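Local coordinates for protein phosphoethanolamine N-methyltransferase 1 (Haemonchus contortus, PDB 4KRG) that probably catalyses methyl transfer from S-adenosylmethionine to the amine of phosphoethanolamine, the first methylation step in nematode phosphocholine biosynthesis, at residues L56-V61 with L75-R80; D48-P54 with V232-T236. All coordinates share one frame; numbering follows the deposited sequence.

Contact 1. Residues L56-V61 with L75-R80; sequences LTNKDV and LAETAR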
ATOM      1  N   LEU A  56     -16.837  12.772   4.783  1.00 14.98           N
ATOM      2  CA  LEU A  56     -16.293  14.126   4.869  1.00 15.71           C
ATOM      3  C   LEU A  56     -17.267  15.184   5.385  1.00 16.70           C
ATOM      4  O   LEU A  56     -16.957  16.372   5.351  1.00 16.65           O
ATOM      5  CB  LEU A  56     -15.743  14.550   3.508  1.00 18.28           C
ATOM      6  CG  LEU A  56     -14.673  13.636   2.903  1.00 17.38           C
ATOM      7  CD1 LEU A  56     -14.349  14.070   1.496  1.00 21.22           C
ATOM      8  CD2 LEU A  56     -13.422  13.650   3.758  1.00 16.51           C
ATOM      9  N   THR A  57     -18.428  14.745   5.870  1.00 16.54           N
ATOM     10  CA  THR A  57     -19.464  15.647   6.371  1.00 16.10           C
ATOM     11  C   THR A  57     -18.880  16.612   7.412  1.00 16.47           C
ATOM     12  O   THR A  57     -18.262  16.179   8.388  1.00 16.68           O
ATOM     13  CB  THR A  57     -20.623  14.846   6.992  1.00 18.94           C
ATOM     14  OG1 THR A  57     -20.893  13.693   6.184  1.00 23.16           O
ATOM     15  CG2 THR A  57     -21.880  15.700   7.105  1.00 22.84           C
ATOM     16  N   ASN A  58     -19.057  17.915   7.167  1.00 16.97           N
ATOM     17  CA  ASN A  58     -18.599  18.988   8.055  1.00 19.53           C
ATOM     18  C   ASN A  58     -17.087  19.188   8.115  1.00 20.24           C
ATOM     19  O   ASN A  58     -16.590  19.981   8.917  1.00 23.17           O
ATOM     20  CB  ASN A  58     -19.154  18.822   9.469  1.00 19.46           C
ATOM     21  CG  ASN A  58     -20.649  18.990   9.528  1.00 22.00           C
ATOM     22  OD1 ASN A  58     -21.268  19.495   8.592  1.00 24.19           O
ATOM     23  ND2 ASN A  58     -21.241  18.572  10.639  1.00 24.62           N
ATOM     24  N   LYS A  59     -16.359  18.491   7.255  1.00 17.74           N
ATOM     25  CA  LYS A  59     -14.908  18.542   7.300  1.00 17.95           C
ATOM     26  C   LYS A  59     -14.314  19.474   6.248  1.00 16.71           C
ATOM     27  O   LYS A  59     -14.909  19.692   5.194  1.00 15.57           O
ATOM     28  CB  LYS A  59     -14.328  17.121   7.203  1.00 18.37           C
ATOM     29  CG  LYS A  59     -14.663  16.281   8.438  1.00 18.54           C
ATOM     30  CD  LYS A  59     -14.293  14.813   8.300  1.00 21.28           C
ATOM     31  CE  LYS A  59     -14.749  14.032   9.535  1.00 23.84           C
ATOM     32  NZ  LYS A  59     -15.541  12.820   9.187  1.00 24.74           N
ATOM     33  N   ASP A  60     -13.146  20.029   6.564  1.00 16.32           N
ATOM     34  CA  ASP A  60     -12.387  20.865   5.644  1.00 15.86           C
ATOM     35  C   ASP A  60     -11.286  20.042   4.966  1.00 13.42           C
ATOM     36  O   ASP A  60     -10.518  19.354   5.634  1.00 14.47           O
ATOM     37  CB  ASP A  60     -11.772  22.061   6.390  1.00 18.45           C
ATOM     38  CG  ASP A  60     -12.816  22.928   7.081  1.00 19.58           C
ATOM     39  OD1 ASP A  60     -13.961  22.972   6.595  1.00 20.66           O
ATOM     40  OD2 ASP A  60     -12.497  23.559   8.113  1.00 21.22           O
ATOM     41  N   VAL A  61     -11.215  20.131   3.644  1.00 13.43           N
ATOM     42  CA  VAL A  61     -10.298  19.323   2.848  1.00 12.93           C
ATOM     43  C   VAL A  61      -9.395  20.214   2.005  1.00 15.31           C
ATOM     44  O   VAL A  61      -9.835  21.238   1.489  1.00 13.40           O
ATOM     45  CB  VAL A  61     -11.075  18.382   1.895  1.00 13.60           C
ATOM     46  CG1 VAL A  61     -10.127  17.493   1.123  1.00 15.67           C
ATOM     47  CG2 VAL A  61     -12.075  17.542   2.664  1.00 15.64           C
ATOM     48  N   LEU A  75     -15.312  15.676  -4.006  1.00 17.00           N
ATOM     49  CA  LEU A  75     -14.968  15.952  -2.608  1.00 15.40           C
ATOM     50  C   LEU A  75     -15.870  17.034  -2.013  1.00 15.15           C
ATOM     51  O   LEU A  75     -16.355  16.904  -0.892  1.00 16.05           O
ATOM     52  CB  LEU A  75     -13.498  16.362  -2.469  1.00 13.62           C
ATOM     53  CG  LEU A  75     -12.413  15.304  -2.724  1.00 12.84           C
ATOM     54  CD1 LEU A  75     -11.040  15.969  -2.831  1.00 12.62           C
ATOM     55  CD2 LEU A  75     -12.391  14.250  -1.624  1.00 13.82           C
ATOM     56  N   ALA A  76     -16.112  18.088  -2.784  1.00 15.25           N
ATOM     57  CA  ALA A  76     -16.937  19.202  -2.326  1.00 14.23           C
ATOM     58  C   ALA A  76     -18.424  18.858  -2.217  1.00 17.53           C
ATOM     59  O   ALA A  76     -19.208  19.674  -1.737  1.00 21.11           O
ATOM     60  CB  ALA A  76     -16.745  20.404  -3.223  1.00 15.79           C
ATOM     61  N   GLU A  77     -18.826  17.673  -2.668  1.00 15.63           N
ATOM     62  CA  GLU A  77     -20.217  17.247  -2.518  1.00 16.83           C
ATOM     63  C   GLU A  77     -20.564  16.991  -1.063  1.00 18.69           C
ATOM     64  O   GLU A  77     -21.699  17.199  -0.649  1.00 22.50           O
ATOM     65  CB  GLU A  77     -20.497  15.973  -3.318  1.00 18.79           C
ATOM     66  CG  GLU A  77     -20.558  16.152  -4.817  1.00 23.36           C
ATOM     67  CD  GLU A  77     -20.744  14.832  -5.547  1.00 25.71           C
ATOM     68  OE1 GLU A  77     -21.038  13.815  -4.880  1.00 27.58           O
ATOM     69  OE2 GLU A  77     -20.588  14.809  -6.790  1.00 26.67           O
ATOM     70  N   THR A  78     -19.595  16.514  -0.288  1.00 18.02           N
ATOM     71  CA  THR A  78     -19.868  16.193   1.111  1.00 17.46           C
ATOM     72  C   THR A  78     -19.025  16.957   2.137  1.00 15.92           C
ATOM     73  O   THR A  78     -19.471  17.175   3.263  1.00 17.84           O
ATOM     74  CB  THR A  78     -19.803  14.683   1.372  1.00 18.35           C
ATOM     75  OG1 THR A  78     -18.556  14.163   0.897  1.00 21.49           O
ATOM     76  CG2 THR A  78     -20.948  13.986   0.649  1.00 22.25           C
ATOM     77  N   ALA A  79     -17.818  17.366   1.749  1.00 16.38           N
ATOM     78  CA  ALA A  79     -16.962  18.165   2.624  1.00 13.99           C
ATOM     79  C   ALA A  79     -17.600  19.526   2.869  1.00 16.11           C
ATOM     80  O   ALA A  79     -18.313  20.047   2.007  1.00 16.60           O
ATOM     81  CB  ALA A  79     -15.591  18.345   2.012  1.00 14.10           C
ATOM     82  N   ARG A  80     -17.348  20.111   4.033  1.00 14.41           N
ATOM     83  CA  ARG A  80     -17.846  21.454   4.287  1.00 15.03           C
ATOM     84  C   ARG A  80     -17.223  22.420   3.294  1.00 16.09           C
ATOM     85  O   ARG A  80     -17.908  23.255   2.713  1.00 17.91           O
ATOM     86  CB  ARG A  80     -17.537  21.912   5.708  1.00 16.74           C
ATOM     87  CG  ARG A  80     -18.058  23.310   5.986  1.00 16.29           C
ATOM     88  CD  ARG A  80     -17.836  23.745   7.417  1.00 20.31           C
ATOM     89  NE  ARG A  80     -16.437  24.044   7.698  1.00 18.85           N
ATOM     90  CZ  ARG A  80     -16.027  24.751   8.746  1.00 23.26           C
ATOM     91  NH1 ARG A  80     -16.911  25.239   9.609  1.00 25.82           N
ATOM     92  NH2 ARG A  80     -14.733  24.971   8.928  1.00 23.42           N
TER
HETATM   93  O   HOH W   1     -18.240  12.059   2.239  1.00 23.00           O
HETATM   94  O   HOH W   2     -20.710  19.007   4.973  1.00 23.65           O

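Contact 2. Residues D48-P54 with V232-T236; sequences DILSSLP and VHWLT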
ATOM      1  N   ASP A  48     -12.482   4.283  -7.107  1.00 15.96           N
ATOM      2  CA  ASP A  48     -11.567   3.481  -6.293  1.00 14.72           C
ATOM      3  C   ASP A  48     -10.927   4.312  -5.189  1.00 13.42           C
ATOM      4  O   ASP A  48     -10.821   3.880  -4.050  1.00 14.06           O
ATOM      5  CB  ASP A  48     -10.443   2.897  -7.153  1.00 15.98           C
ATOM      6  CG  ASP A  48     -10.906   1.764  -8.049  1.00 18.68           C
ATOM      7  OD1 ASP A  48     -11.989   1.193  -7.818  1.00 18.06           O
ATOM      8  OD2 ASP A  48     -10.155   1.445  -8.991  1.00 21.63           O
ATOM      9  N   ILE A  49     -10.480   5.506  -5.548  1.00 12.19           N
ATOM     10  CA  ILE A  49      -9.811   6.382  -4.601  1.00 14.56           C
ATOM     11  C   ILE A  49     -10.811   7.003  -3.621  1.00 16.43           C
ATOM     12  O   ILE A  49     -10.631   6.938  -2.403  1.00 16.41           O
ATOM     13  CB  ILE A  49      -9.043   7.506  -5.333  1.00 14.13           C
ATOM     14  CG1 ILE A  49      -7.914   6.920  -6.192  1.00 15.84           C
ATOM     15  CG2 ILE A  49      -8.517   8.530  -4.336  1.00 17.32           C
ATOM     16  CD1 ILE A  49      -6.864   6.135  -5.423  1.00 15.13           C
ATOM     17  N   LEU A  50     -11.869   7.600  -4.157  1.00 15.40           N
ATOM     18  CA  LEU A  50     -12.830   8.309  -3.321  1.00 14.87           C
ATOM     19  C   LEU A  50     -13.573   7.386  -2.354  1.00 17.02           C
ATOM     20  O   LEU A  50     -13.894   7.779  -1.235  1.00 16.70           O
ATOM     21  CB  LEU A  50     -13.795   9.138  -4.177  1.00 12.56           C
ATOM     22  CG  LEU A  50     -13.136  10.356  -4.822  1.00 13.08           C
ATOM     23  CD1 LEU A  50     -14.127  11.108  -5.673  1.00 15.58           C
ATOM     24  CD2 LEU A  50     -12.558  11.276  -3.766  1.00 16.10           C
ATOM     25  N   SER A  51     -13.823   6.149  -2.768  1.00 17.07           N
ATOM     26  CA  SER A  51     -14.520   5.213  -1.897  1.00 16.52           C
ATOM     27  C   SER A  51     -13.624   4.712  -0.766  1.00 17.89           C
ATOM     28  O   SER A  51     -14.095   4.047   0.153  1.00 20.09           O
ATOM     29  CB  SER A  51     -15.070   4.036  -2.689  1.00 20.27           C
ATOM     30  OG  SER A  51     -14.058   3.074  -2.889  1.00 24.48           O
ATOM     31  N   SER A  52     -12.337   5.047  -0.818  1.00 15.71           N
ATOM     32  CA  SER A  52     -11.408   4.617   0.226  1.00 17.26           C
ATOM     33  C   SER A  52     -11.269   5.660   1.331  1.00 17.41           C
ATOM     34  O   SER A  52     -10.677   5.395   2.372  1.00 17.78           O
ATOM     35  CB  SER A  52     -10.033   4.301  -0.364  1.00 19.32           C
ATOM     36  OG  SER A  52      -9.308   5.486  -0.634  1.00 21.88           O
ATOM     37  N   LEU A  53     -11.818   6.846   1.098  1.00 14.41           N
ATOM     38  CA  LEU A  53     -11.710   7.941   2.059  1.00 12.58           C
ATOM     39  C   LEU A  53     -12.746   7.864   3.182  1.00 13.45           C
ATOM     40  O   LEU A  53     -13.820   7.290   3.018  1.00 14.92           O
ATOM     41  CB  LEU A  53     -11.837   9.294   1.347  1.00 14.39           C
ATOM     42  CG  LEU A  53     -10.843   9.603   0.230  1.00 15.46           C
ATOM     43  CD1 LEU A  53     -11.113  10.993  -0.335  1.00 16.90           C
ATOM     44  CD2 LEU A  53      -9.429   9.512   0.743  1.00 16.32           C
ATOM     45  N   PRO A  54     -12.421   8.449   4.336  1.00 17.86           N
ATOM     46  CA  PRO A  54     -13.468   8.581   5.349  1.00 18.38           C
ATOM     47  C   PRO A  54     -14.566   9.531   4.873  1.00 17.10           C
ATOM     48  O   PRO A  54     -14.350  10.310   3.943  1.00 16.69           O
ATOM     49  CB  PRO A  54     -12.728   9.170   6.555  1.00 22.14           C
ATOM     50  CG  PRO A  54     -11.409   9.635   6.038  1.00 22.19           C
ATOM     51  CD  PRO A  54     -11.093   8.827   4.843  1.00 21.15           C
ATOM     52  N   VAL A 232      -0.061   2.608  -6.108  1.00 12.28           N
ATOM     53  CA  VAL A 232      -0.242   2.302  -4.702  1.00 10.22           C
ATOM     54  C   VAL A 232      -0.739   3.522  -3.946  1.00 12.36           C
ATOM     55  O   VAL A 232      -0.263   4.641  -4.154  1.00 11.17           O
ATOM     56  CB  VAL A 232       1.061   1.754  -4.065  1.00 14.22           C
ATOM     57  CG1 VAL A 232       0.799   1.241  -2.650  1.00 11.82           C
ATOM     58  CG2 VAL A 232       1.654   0.625  -4.924  1.00 13.49           C
ATOM     59  N   HIS A 233      -1.724   3.305  -3.082  1.00 11.37           N
ATOM     60  CA  HIS A 233      -2.231   4.386  -2.247  1.00 10.60           C
ATOM     61  C   HIS A 233      -2.377   3.990  -0.782  1.00 13.90           C
ATOM     62  O   HIS A 233      -2.400   2.802  -0.440  1.00 12.51           O
ATOM     63  CB  HIS A 233      -3.507   5.023  -2.823  1.00 11.16           C
ATOM     64  CG  HIS A 233      -4.724   4.146  -2.786  1.00 12.30           C
ATOM     65  ND1 HIS A 233      -5.975   4.643  -2.473  1.00 12.30           N
ATOM     66  CD2 HIS A 233      -4.902   2.839  -3.071  1.00 12.73           C
ATOM     67  CE1 HIS A 233      -6.865   3.671  -2.552  1.00 13.58           C
ATOM     68  NE2 HIS A 233      -6.236   2.560  -2.910  1.00 15.39           N
ATOM     69  N   TRP A 234      -2.435   5.007   0.073  1.00 14.66           N
ATOM     70  CA  TRP A 234      -2.395   4.831   1.516  1.00 12.10           C
ATOM     71  C   TRP A 234      -3.311   5.841   2.170  1.00 13.38           C
ATOM     72  O   TRP A 234      -3.352   6.998   1.763  1.00 13.09           O
ATOM     73  CB  TRP A 234      -0.979   5.085   2.047  1.00 13.78           C
ATOM     74  CG  TRP A 234       0.101   4.346   1.331  1.00 13.45           C
ATOM     75  CD1 TRP A 234       0.571   3.099   1.621  1.00 14.37           C
ATOM     76  CD2 TRP A 234       0.854   4.815   0.207  1.00 15.78           C
ATOM     77  NE1 TRP A 234       1.563   2.759   0.743  1.00 13.80           N
ATOM     78  CE2 TRP A 234       1.759   3.788  -0.133  1.00 16.49           C
ATOM     79  CE3 TRP A 234       0.847   5.987  -0.550  1.00 16.41           C
ATOM     80  CZ2 TRP A 234       2.649   3.911  -1.202  1.00 18.81           C
ATOM     81  CZ3 TRP A 234       1.729   6.103  -1.612  1.00 16.12           C
ATOM     82  CH2 TRP A 234       2.619   5.073  -1.924  1.00 18.24           C
ATOM     83  N   LEU A 235      -4.038   5.404   3.189  1.00 14.37           N
ATOM     84  CA  LEU A 235      -4.753   6.328   4.059  1.00 12.88           C
ATOM     85  C   LEU A 235      -4.035   6.320   5.400  1.00 12.84           C
ATOM     86  O   LEU A 235      -3.785   5.261   5.978  1.00 13.41           O
ATOM     87  CB  LEU A 235      -6.212   5.916   4.234  1.00 12.09           C
ATOM     88  CG  LEU A 235      -7.081   6.898   5.024  1.00 14.22           C
ATOM     89  CD1 LEU A 235      -7.129   8.244   4.334  1.00 14.31           C
ATOM     90  CD2 LEU A 235      -8.486   6.337   5.180  1.00 16.82           C
ATOM     91  N   THR A 236      -3.705   7.508   5.880  1.00 15.16           N
ATOM     92  CA  THR A 236      -2.814   7.674   7.016  1.00 13.48           C
ATOM     93  C   THR A 236      -3.396   8.679   8.015  1.00 16.49           C
ATOM     94  O   THR A 236      -3.861   9.753   7.630  1.00 15.03           O
ATOM     95  CB  THR A 236      -1.440   8.136   6.520  1.00 16.16           C
ATOM     96  OG1 THR A 236      -0.896   7.135   5.652  1.00 20.15           O
ATOM     97  CG2 THR A 236      -0.502   8.348   7.665  1.00 17.56           C
TER

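Contact 1. Residues L56-V61 with L75-R80
A charged clasp beside a small apolar core joins the turn Leu56-Lys59 and the start of strand 60-64 to the chain where helix 70-78 gives way to strand 81-86, within a beta-alpha-beta unit. Asp60 and Arg80 make the clasp. Arg80 grips the carboxylate side-on, giving NE to OD1 of Asp60 at 2.9 Å and NH2 to OD2 of Asp60 at 2.8 Å. Both oxygens use their syn lone pairs, and the two flat groups lie nearly coplanar, 20° apart. Arg80 starts extended, CG anti to the backbone N, and a bend at chi3 (73°) turns the guanidinium edge onto the acid. The two bonds, one to each oxygen, probably limit the rotation of both groups and keep their planes close to one another; Arg151 is a weaker, more distant ion partner of OD2. Next to it Arg80 N donates to Lys59 O at 2.7 Å, a rather bent bond (131° at the hydrogen).

The unit runs from strand 60-64 through helix 70-78 into strand 81-86, in the Rossmann-like fold of S-adenosylmethionine-dependent methyltransferases. Arg80 thus ties the chain entering the second strand to the root of the first, while the backbone N of Asp60 donates to the carboxylate OD2 of Asp123 in strand 122-126. Beside the salt bridge the methyl of Ala79 sits against CG2 of Val61 at 3.7 Å. The side chains of Leu56 and Leu75 meet at a slant, CD1 of Leu56 3.7 Å from CD2 of Leu75, and Leu124 extends this core. The type II turn is closed by Lys59 N on Leu56 O, an oxygen that also receives a nearly straight CA-H contact from Ala79 (3.3 Å from its CA). Two waters bridge the segments: one joins Leu56 N to Thr78 OG1, the other Asn58 N to Thr78 O.

Contact 2. Residues D48-P54 with V232-T236
His233 has CG between its backbone N and carbonyl carbon (chi1 69°), which directs the imidazole from the strand toward 48-54. Ile49 meets it with CG1 anti to its carbonyl carbon (chi1 -64°) and a second bend at chi2 (-60°), laying CD1 over one ring face, 3.4 Å from ND1 of His233. The two side chains run past one another in opposite senses, and CD1 of Ile49 does the touching. Ser52 comes to the ring from another direction: its OG lies at the imidazole edge, 3.6 Å from CE1 of His233, without a hydrogen bond. That hydroxyl instead turns back to Ile49 O at 2.6 Å, in the carbonyl plane and on a lone pair. Ser52 N donates to the same oxygen, so two bonds tie Ser52, within the type I turn Leu50-Leu53, back to Ile49.

Strand 231-240 runs antiparallel to strand 154-161 on one side and to strand 208-218 on the other, and the chain leaving helix 38-50 packs across it. Both neighbours help to fix the imidazole: His157 hydrogen-bonds to ND1 of His233, and Trp215 meets the ring edge-to-face.

Two residues along, Leu235 projects on the same face of the strand. CD2 of Leu235 abuts the CD corner of the Pro54 ring at 3.6 Å, and also rests 3.7 Å from Ser52 O. The branched end of Leu53 lies farther off, its CD2 at 4.4 Å from Leu235 CD1.

The centres of contact 1 and contact 2 lie about 15 Å apart, and the two touch through Leu75 of contact 1, whose CD2 packs on Leu50 CD2 and Leu53 CD1 of contact 2. Along the chain, 48-54 comes first, then both halves of contact 1, and 232-236 only much later. Helix 38-50 is followed, after a short loop, by strand 60-64, and both contacts reach the same sheet. Together they place that loop against both the sheet and helix 70-78. Contact 1 is local to one beta-alpha-beta unit, whereas contact 2 brings in a strand far on in the sequence, with the bound S-adenosylhomocysteine about 9 Å from Leu75 and 8 Å from Ile49 (side chains).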